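Local atomic coordinates of acetylornithine aminotransferase (Aquifex aeolicus, PDB entry 2EH6), a protein that catalyses the pyridoxal-phosphate-dependent transfer of an amino group from N(2)-acetyl-L-ornithine to 2-oxoglutarate, a step of arginine biosynthesis. Residues P11-V15 with D24-Y30; S98-A102 with I249-L253; L208-V214 with P234-A240. All blocks are in the same frame, centred on the assembly; numbering follows the deposited sequence.

In the fold
Near the N terminus, interaction 1 closes a short loop: the chain runs out along strand 12-18, returns on 21-24, and turns into 29-32 at the end of this chain's part of a mixed sheet that also holds strand 341-346. After several helices the chain enters the other large sheet, beside which the cofactor binds. Interaction 2 joins helix 95-112 to strand 250-255 across almost 150 residues, and interaction 3, 208-214 with 234-240, is nested inside that long loop. These two touch, since strands 236-239 and 250-255 are neighbours: Ala251 O lies 2.7 Å from Leu239 N. Interaction 1 is remote, its nearest atoms about 19 Å from either, but interactions 1 and 2 both reach the second subunit.

Interaction 1 of 3, residues P11-V15 with D24-Y30; sequences PVKFV and DEEGKEY
Phe14 points the edge of its ring at the face of Tyr30, an edge-to-face pair with centroids 5.4 Å apart and planes at 85°; Phe14 CE1 comes to 3.6 Å from Tyr30 CD1. Both chi1 angles are m. Val12 CG2 packs beside the same tyrosine, 3.8 Å from Tyr30 OH. The backbones of 11-15 and 24-30 meet at Phe14 and Asp24, an antiparallel non-hydrogen-bonded pair with CA atoms 3.9 Å apart, and Glu25 N donates to Lys13 O at 2.8 Å. A type I beta turn, Asp24 to Gly27, links strands 21-24 and 29-32 of this antiparallel meander. Asp24, chi1 p, braces it: its OD1 accepts from Lys28 N at 3.0 Å and weakly from Glu26 N at 2.8 Å, while Tyr30 OH donates to Asp24 OD2 at 2.6 Å. Val15 CG1 lies 3.5 Å from Glu25 CG. The Lys13 side chain (chi1 m, chi2 and chi3 t) passes Glu25, with Lys13 CD 3.0 Å from Glu25 OE1, to a salt bridge with Glu68 of the second subunit, whose strand continues the sheet alongside Lys13.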
loop_
_atom_site.group_PDB
_atom_site.type_symbol
_atom_site.label_atom_id
_atom_site.label_comp_id
_atom_site.label_asym_id
_atom_site.label_seq_id
_atom_site.Cartn_x
_atom_site.Cartn_y
_atom_site.Cartn_z
ATOM N N PRO A 11 -1.978 25.337 2.517
ATOM C CA PRO A 11 -1.568 25.706 3.875
ATOM C C PRO A 11 -2.650 25.655 4.951
ATOM O O PRO A 11 -2.985 26.678 5.549
ATOM C CB PRO A 11 -1.001 27.111 3.683
ATOM C CG PRO A 11 -1.900 27.674 2.630
ATOM C CD PRO A 11 -2.025 26.525 1.642
ATOM N N VAL A 12 -3.197 24.467 5.194
ATOM C CA VAL A 12 -4.215 24.297 6.226
ATOM C C VAL A 12 -3.905 23.013 6.984
ATOM O O VAL A 12 -3.631 21.976 6.379
ATOM C CB VAL A 12 -5.647 24.226 5.627
ATOM C CG1 VAL A 12 -5.789 23.014 4.727
ATOM C CG2 VAL A 12 -6.672 24.178 6.744
ATOM N N LYS A 13 -3.927 23.095 8.311
ATOM C CA LYS A 13 -3.628 21.954 9.161
ATOM C C LYS A 13 -4.859 21.473 9.915
ATOM O O LYS A 13 -5.272 22.081 10.905
ATOM C CB LYS A 13 -2.528 22.317 10.164
ATOM C CG LYS A 13 -1.215 22.773 9.536
ATOM C CD LYS A 13 -0.266 23.312 10.604
ATOM C CE LYS A 13 1.185 23.334 10.131
ATOM N NZ LYS A 13 1.558 24.620 9.465
ATOM N N PHE A 14 -5.448 20.378 9.448
ATOM C CA PHE A 14 -6.626 19.831 10.099
ATOM C C PHE A 14 -6.216 19.025 11.325
ATOM O O PHE A 14 -5.123 18.469 11.380
ATOM C CB PHE A 14 -7.422 18.973 9.109
ATOM C CG PHE A 14 -8.006 19.764 7.967
ATOM C CD1 PHE A 14 -8.868 20.836 8.215
ATOM C CD2 PHE A 14 -7.680 19.460 6.646
ATOM C CE1 PHE A 14 -9.396 21.596 7.164
ATOM C CE2 PHE A 14 -8.201 20.213 5.588
ATOM C CZ PHE A 14 -9.061 21.283 5.847
ATOM N N VAL A 15 -7.089 18.970 12.323
ATOM C CA VAL A 15 -6.765 18.233 13.530
ATOM C C VAL A 15 -7.896 17.314 13.961
ATOM O O VAL A 15 -7.670 16.325 14.661
ATOM C CB VAL A 15 -6.444 19.198 14.702
ATOM C CG1 VAL A 15 -5.259 20.088 14.338
ATOM C CG2 VAL A 15 -7.656 20.042 15.021
ATOM N N ASP A 24 -9.471 23.021 11.587
ATOM C CA ASP A 24 -8.023 23.164 11.564
ATOM C C ASP A 24 -7.461 23.574 12.926
ATOM O O ASP A 24 -8.205 23.692 13.897
ATOM C CB ASP A 24 -7.587 24.157 10.472
ATOM C CG ASP A 24 -7.990 25.596 10.768
ATOM O OD1 ASP A 24 -8.394 25.896 11.913
ATOM O OD2 ASP A 24 -7.884 26.433 9.845
ATOM N N GLU A 25 -6.147 23.775 12.994
ATOM C CA GLU A 25 -5.465 24.125 14.238
ATOM C C GLU A 25 -5.975 25.436 14.880
ATOM O O GLU A 25 -5.774 25.691 16.061
ATOM C CB GLU A 25 -3.968 24.213 13.958
ATOM C CG GLU A 25 -3.358 22.870 13.552
ATOM C CD GLU A 25 -1.853 22.941 13.693
ATOM O OE1 GLU A 25 -1.282 23.972 13.364
ATOM O OE2 GLU A 25 -1.254 21.942 14.101
ATOM N N GLU A 26 -6.603 26.308 14.057
ATOM C CA GLU A 26 -7.156 27.534 14.634
ATOM C C GLU A 26 -8.628 27.373 15.031
ATOM O O GLU A 26 -9.299 28.320 15.415
ATOM C CB GLU A 26 -7.014 28.683 13.633
ATOM C CG GLU A 26 -5.627 28.772 13.000
ATOM C CD GLU A 26 -4.570 28.918 14.069
ATOM O OE1 GLU A 26 -4.847 29.525 15.095
ATOM O OE2 GLU A 26 -3.442 28.482 13.829
ATOM N N GLY A 27 -9.140 26.134 14.877
ATOM C CA GLY A 27 -10.527 25.873 15.256
ATOM C C GLY A 27 -11.501 26.286 14.146
ATOM O O GLY A 27 -12.714 26.185 14.267
ATOM N N LYS A 28 -10.987 26.784 13.023
ATOM C CA LYS A 28 -11.921 27.189 11.992
ATOM C C LYS A 28 -12.573 25.968 11.365
ATOM O O LYS A 28 -11.982 24.902 11.255
ATOM C CB LYS A 28 -11.149 27.973 10.928
ATOM C CG LYS A 28 -11.982 28.219 9.669
ATOM C CD LYS A 28 -11.218 29.022 8.615
ATOM C CE LYS A 28 -12.127 29.966 7.821
ATOM N NZ LYS A 28 -11.357 30.616 6.762
ATOM N N GLU A 29 -13.846 26.146 11.029
ATOM C CA GLU A 29 -14.688 25.071 10.521
ATOM C C GLU A 29 -14.781 25.071 9.002
ATOM O O GLU A 29 -14.913 26.126 8.390
ATOM C CB GLU A 29 -16.084 25.215 11.124
ATOM C CG GLU A 29 -17.044 24.090 10.797
ATOM C CD GLU A 29 -18.388 24.301 11.458
ATOM O OE1 GLU A 29 -19.113 25.228 11.042
ATOM O OE2 GLU A 29 -18.712 23.549 12.399
ATOM N N TYR A 30 -14.712 23.884 8.398
ATOM C CA TYR A 30 -14.796 23.760 6.944
ATOM C C TYR A 30 -15.777 22.675 6.505
ATOM O O TYR A 30 -15.768 21.569 7.047
ATOM C CB TYR A 30 -13.428 23.416 6.343
ATOM C CG TYR A 30 -12.312 24.367 6.688
ATOM C CD1 TYR A 30 -11.626 24.260 7.897
ATOM C CD2 TYR A 30 -11.916 25.357 5.790
ATOM C CE1 TYR A 30 -10.573 25.108 8.199
ATOM C CE2 TYR A 30 -10.867 26.210 6.084
ATOM C CZ TYR A 30 -10.197 26.079 7.286
ATOM O OH TYR A 30 -9.139 26.909 7.564
#

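Interaction 2 of 3, residues S98-A102 with I249-L253; sequences SVEAA and IGAIL
Ile249 leads in with its side chain directed away from helix 98-102. At Gly250 the extended strand 250-253 begins, running at 28° to the helix, both N-to-C directions roughly alike, with the axes 7.3 Å apart at closest. Ser98 OG stands 3.4 Å from Gly250 C, and a CB on Gly250 would clash with that hydroxyl. Ala251 is level with Ser98, CA atoms 5.2 Å apart, and turns its methyl away; its N lies 2.8 Å from Ser98 OG, whose chi1 is m and which is hydrogen-bonded to Ser94 and Leu239. Ile252, chi1 p and chi2 t, points at the helix: CG2 is 2.9 Å from Ser98 O and 4.1 Å from Ala102 CB, and CD1 is 3.8 Å from Ala101 CB. With Ser98, Ala101, Ala102 and Gly250 at the interface, the helix lies close against the sheet of the fold-type I large domain. Strand 250-255 lies between 87-92 and 236-239, and helix 95-112 packs across all three, with Ala101 on Phe90 and Ala102 on Val236.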
loop_
_atom_site.group_PDB
_atom_site.type_symbol
_atom_site.label_atom_id
_atom_site.label_comp_id
_atom_site.label_asym_id
_atom_site.label_seq_id
_atom_site.Cartn_x
_atom_site.Cartn_y
_atom_site.Cartn_z
ATOM N N SER A 98 -3.759 -2.252 -5.739
ATOM C CA SER A 98 -4.875 -2.980 -6.334
ATOM C C SER A 98 -4.728 -3.080 -7.849
ATOM O O SER A 98 -4.875 -4.155 -8.418
ATOM C CB SER A 98 -6.199 -2.301 -5.973
ATOM O OG SER A 98 -6.401 -2.345 -4.573
ATOM N N VAL A 99 -4.436 -1.962 -8.505
ATOM C CA VAL A 99 -4.261 -1.991 -9.948
ATOM C C VAL A 99 -3.084 -2.907 -10.287
ATOM O O VAL A 99 -3.130 -3.656 -11.265
ATOM C CB VAL A 99 -4.028 -0.571 -10.503
ATOM C CG1 VAL A 99 -3.525 -0.633 -11.940
ATOM C CG2 VAL A 99 -5.338 0.214 -10.445
ATOM N N GLU A 100 -2.039 -2.866 -9.465
ATOM C CA GLU A 100 -0.872 -3.714 -9.685
ATOM C C GLU A 100 -1.286 -5.190 -9.657
ATOM O O GLU A 100 -0.845 -5.986 -10.496
ATOM C CB GLU A 100 0.188 -3.463 -8.606
ATOM C CG GLU A 100 0.849 -2.087 -8.643
ATOM C CD GLU A 100 2.102 -2.045 -9.510
ATOM O OE1 GLU A 100 2.531 -3.104 -10.013
ATOM O OE2 GLU A 100 2.672 -0.947 -9.677
ATOM N N ALA A 101 -2.123 -5.555 -8.686
ATOM C CA ALA A 101 -2.591 -6.937 -8.556
ATOM C C ALA A 101 -3.403 -7.344 -9.783
ATOM O O ALA A 101 -3.319 -8.485 -10.234
ATOM C CB ALA A 101 -3.441 -7.097 -7.294
ATOM N N ALA A 102 -4.188 -6.408 -10.312
ATOM C CA ALA A 102 -5.013 -6.677 -11.487
ATOM C C ALA A 102 -4.156 -6.949 -12.723
ATOM O O ALA A 102 -4.422 -7.892 -13.472
ATOM C CB ALA A 102 -5.950 -5.504 -11.757
ATOM N N ILE A 249 -7.114 0.632 2.647
ATOM C CA ILE A 249 -7.537 -0.681 2.179
ATOM C C ILE A 249 -7.655 -0.642 0.666
ATOM O O ILE A 249 -7.887 0.410 0.072
ATOM C CB ILE A 249 -8.903 -1.093 2.801
ATOM C CG1 ILE A 249 -9.228 -2.551 2.453
ATOM C CG2 ILE A 249 -10.005 -0.165 2.300
ATOM C CD1 ILE A 249 -10.459 -3.110 3.191
ATOM N N GLY A 250 -7.478 -1.798 0.038
ATOM C CA GLY A 250 -7.587 -1.875 -1.401
ATOM C C GLY A 250 -7.972 -3.300 -1.741
ATOM O O GLY A 250 -7.918 -4.181 -0.887
ATOM N N ALA A 251 -8.378 -3.532 -2.979
ATOM C CA ALA A 251 -8.736 -4.883 -3.377
ATOM C C ALA A 251 -9.059 -4.987 -4.844
ATOM O O ALA A 251 -9.369 -3.994 -5.509
ATOM C CB ALA A 251 -9.938 -5.369 -2.568
ATOM N N ILE A 252 -8.945 -6.203 -5.360
ATOM C CA ILE A 252 -9.346 -6.450 -6.726
ATOM C C ILE A 252 -10.370 -7.561 -6.579
ATOM O O ILE A 252 -10.266 -8.404 -5.678
ATOM C CB ILE A 252 -8.199 -6.932 -7.646
ATOM C CG1 ILE A 252 -7.574 -8.213 -7.102
ATOM C CG2 ILE A 252 -7.180 -5.822 -7.825
ATOM C CD1 ILE A 252 -6.642 -8.889 -8.113
ATOM N N LEU A 253 -11.383 -7.520 -7.430
ATOM C CA LEU A 253 -12.427 -8.526 -7.435
ATOM C C LEU A 253 -12.382 -9.028 -8.866
ATOM O O LEU A 253 -12.413 -8.232 -9.805
ATOM C CB LEU A 253 -13.791 -7.895 -7.128
ATOM C CG LEU A 253 -14.943 -8.839 -6.758
ATOM C CD1 LEU A 253 -16.153 -8.022 -6.339
ATOM C CD2 LEU A 253 -15.280 -9.748 -7.932
#

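Interaction 3 of 3, residues L208-V214 with P234-A240; sequences LLIIDEV and PDVIALA. With PLP (pyridoxal-5'-phosphate), chain C.
Strands 208-212 and 236-239 run parallel, axes 4.7 Å apart and inclined by 15°, in the central sheet of the fold-type I PLP-dependent aminotransferase large domain. Bridges pair Ile210 with Val236, Ile211 with Ile237 and Asp212 with Ala238, at CA distances of 4.7 to 4.8 Å. Val236 N donates to Leu209 O (3.3 Å), Ile211 N to Val236 O (2.9 Å), and Ala238 N to Ile211 O (3.0 Å); Glu213 N makes a weak hydrogen bond to Ala238 O (2.7 Å). At the start, Asp235 OD2 accepts from Leu209 N at 2.7 Å, while its OD1 makes a salt bridge with Arg255. Ile210, Asp212, Val236 and Ala238 point to the face packed by helix 95-112; on the other, Ile211 CD1 touches Pro234 CB at 3.6 Å and Ile211 CB lies 4.1 Å from Ile237 CG2. A water lies 2.9 Å from Glu213 O and accepts from Ala240 N at 2.7 Å. Asp212, chi1 t, forms an Asx turn, OD1 accepting from Val214 N at 2.9 Å. The other oxygen, OD2, is hydrogen-bonded to His128 and faces the cofactor. Val214 CG1 lies 3.6 Å from PLP C4, and Asp212 OD2 sits 2.8 Å from the pyridine nitrogen, PLP N1.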
loop_
_atom_site.group_PDB
_atom_site.type_symbol
_atom_site.label_atom_id
_atom_site.label_comp_id
_atom_site.label_asym_id
_atom_site.label_seq_id
_atom_site.Cartn_x
_atom_site.Cartn_y
_atom_site.Cartn_z
ATOM N N LEU A 208 -9.285 -9.191 -21.783
ATOM C CA LEU A 208 -9.839 -8.911 -20.463
ATOM C C LEU A 208 -10.190 -7.445 -20.264
ATOM O O LEU A 208 -9.451 -6.554 -20.681
ATOM C CB LEU A 208 -8.858 -9.339 -19.366
ATOM C CG LEU A 208 -8.497 -10.821 -19.241
ATOM C CD1 LEU A 208 -7.509 -11.008 -18.090
ATOM C CD2 LEU A 208 -9.756 -11.643 -19.005
ATOM N N LEU A 209 -11.331 -7.207 -19.626
ATOM C CA LEU A 209 -11.783 -5.855 -19.330
ATOM C C LEU A 209 -11.505 -5.616 -17.848
ATOM O O LEU A 209 -12.050 -6.304 -16.984
ATOM C CB LEU A 209 -13.282 -5.707 -19.612
ATOM C CG LEU A 209 -13.916 -4.367 -19.224
ATOM C CD1 LEU A 209 -13.202 -3.232 -19.935
ATOM C CD2 LEU A 209 -15.396 -4.375 -19.564
ATOM N N ILE A 210 -10.640 -4.650 -17.567
ATOM C CA ILE A 210 -10.266 -4.319 -16.197
ATOM C C ILE A 210 -10.716 -2.901 -15.916
ATOM O O ILE A 210 -10.223 -1.953 -16.527
ATOM C CB ILE A 210 -8.741 -4.396 -16.007
ATOM C CG1 ILE A 210 -8.238 -5.777 -16.427
ATOM C CG2 ILE A 210 -8.377 -4.094 -14.548
ATOM C CD1 ILE A 210 -6.745 -5.842 -16.666
ATOM N N ILE A 211 -11.666 -2.757 -15.001
ATOM C CA ILE A 211 -12.174 -1.438 -14.665
ATOM C C ILE A 211 -11.617 -0.997 -13.320
ATOM O O ILE A 211 -11.731 -1.700 -12.314
ATOM C CB ILE A 211 -13.719 -1.424 -14.616
ATOM C CG1 ILE A 211 -14.281 -1.906 -15.959
ATOM C CG2 ILE A 211 -14.217 -0.020 -14.305
ATOM C CD1 ILE A 211 -15.800 -1.978 -16.014
ATOM N N ASP A 212 -10.993 0.174 -13.326
ATOM C CA ASP A 212 -10.413 0.738 -12.121
ATOM C C ASP A 212 -11.518 1.501 -11.391
ATOM O O ASP A 212 -11.886 2.596 -11.807
ATOM C CB ASP A 212 -9.286 1.709 -12.497
ATOM C CG ASP A 212 -8.608 2.320 -11.282
ATOM O OD1 ASP A 212 -9.241 2.378 -10.206
ATOM O OD2 ASP A 212 -7.450 2.762 -11.406
ATOM N N GLU A 213 -12.054 0.924 -10.319
ATOM C CA GLU A 213 -13.106 1.602 -9.561
ATOM C C GLU A 213 -12.608 2.154 -8.223
ATOM O O GLU A 213 -13.384 2.350 -7.292
ATOM C CB GLU A 213 -14.291 0.655 -9.336
ATOM C CG GLU A 213 -15.011 0.320 -10.641
ATOM C CD GLU A 213 -16.475 0.709 -10.627
ATOM O OE1 GLU A 213 -16.842 1.671 -9.906
ATOM O OE2 GLU A 213 -17.253 0.061 -11.356
ATOM N N VAL A 214 -11.312 2.417 -8.139
ATOM C CA VAL A 214 -10.723 2.958 -6.913
ATOM C C VAL A 214 -11.416 4.246 -6.507
ATOM O O VAL A 214 -11.697 4.462 -5.333
ATOM C CB VAL A 214 -9.211 3.225 -7.100
ATOM C CG1 VAL A 214 -8.674 4.099 -5.961
ATOM C CG2 VAL A 214 -8.465 1.894 -7.121
ATOM N N PRO A 234 -17.205 -6.591 -16.331
ATOM C CA PRO A 234 -15.747 -6.633 -16.198
ATOM C C PRO A 234 -15.199 -7.953 -15.668
ATOM O O PRO A 234 -15.836 -8.638 -14.865
ATOM C CB PRO A 234 -15.458 -5.461 -15.257
ATOM C CG PRO A 234 -16.692 -5.412 -14.394
ATOM C CD PRO A 234 -17.794 -5.595 -15.412
ATOM N N ASP A 235 -14.009 -8.313 -16.131
ATOM C CA ASP A 235 -13.365 -9.535 -15.689
ATOM C C ASP A 235 -12.680 -9.253 -14.351
ATOM O O ASP A 235 -12.568 -10.131 -13.496
ATOM C CB ASP A 235 -12.346 -9.983 -16.737
ATOM C CG ASP A 235 -12.991 -10.252 -18.090
ATOM O OD1 ASP A 235 -13.705 -11.263 -18.204
ATOM O OD2 ASP A 235 -12.800 -9.450 -19.027
ATOM N N VAL A 236 -12.229 -8.014 -14.180
ATOM C CA VAL A 236 -11.567 -7.601 -12.946
ATOM C C VAL A 236 -11.838 -6.127 -12.653
ATOM O O VAL A 236 -11.904 -5.305 -13.566
ATOM C CB VAL A 236 -10.026 -7.763 -13.036
ATOM C CG1 VAL A 236 -9.392 -7.479 -11.672
ATOM C CG2 VAL A 236 -9.659 -9.163 -13.507
ATOM N N ILE A 237 -12.020 -5.795 -11.378
ATOM C CA ILE A 237 -12.195 -4.395 -11.001
ATOM C C ILE A 237 -11.264 -4.129 -9.821
ATOM O O ILE A 237 -10.937 -5.047 -9.066
ATOM C CB ILE A 237 -13.654 -4.052 -10.595
ATOM C CG1 ILE A 237 -14.074 -4.854 -9.366
ATOM C CG2 ILE A 237 -14.594 -4.309 -11.778
ATOM C CD1 ILE A 237 -15.419 -4.427 -8.801
ATOM N N ALA A 238 -10.820 -2.884 -9.686
ATOM C CA ALA A 238 -9.936 -2.502 -8.589
ATOM C C ALA A 238 -10.710 -1.544 -7.692
ATOM O O ALA A 238 -11.442 -0.687 -8.181
ATOM C CB ALA A 238 -8.675 -1.825 -9.135
ATOM N N LEU A 239 -10.550 -1.699 -6.383
ATOM C CA LEU A 239 -11.255 -0.858 -5.419
ATOM C C LEU A 239 -10.303 -0.369 -4.344
ATOM O O LEU A 239 -9.293 -1.007 -4.073
ATOM C CB LEU A 239 -12.372 -1.656 -4.739
ATOM C CG LEU A 239 -13.498 -2.234 -5.598
ATOM C CD1 LEU A 239 -14.220 -3.308 -4.805
ATOM C CD2 LEU A 239 -14.458 -1.127 -6.035
ATOM N N ALA A 240 -10.648 0.758 -3.727
ATOM C CA ALA A 240 -9.860 1.325 -2.638
ATOM C C ALA A 240 -10.537 2.595 -2.140
ATOM O O ALA A 240 -11.762 2.705 -2.160
ATOM C CB ALA A 240 -8.432 1.623 -3.098
HETATM N N1 PLP C . -6.702 4.689 -9.563
HETATM C C2 PLP C . -7.691 5.603 -9.529
HETATM C C2A PLP C . -8.786 5.571 -10.564
HETATM C C3 PLP C . -7.712 6.593 -8.526
HETATM O O3 PLP C . -8.715 7.522 -8.488
HETATM C C4 PLP C . -6.663 6.608 -7.548
HETATM C C4A PLP C . -6.692 7.641 -6.486
HETATM C C5 PLP C . -5.616 5.603 -7.631
HETATM C C6 PLP C . -5.687 4.660 -8.667
HETATM C C5A PLP C . -4.473 5.568 -6.629
HETATM O O4P PLP C . -4.952 5.063 -5.382
HETATM P P PLP C . -3.732 5.039 -4.311
HETATM O O1P PLP C . -4.262 4.512 -3.032
HETATM O O2P PLP C . -2.532 4.110 -4.802
HETATM O O3P PLP C . -3.186 6.538 -4.101
HETATM O O HOH W 1 -13.088 1.780 -4.426
#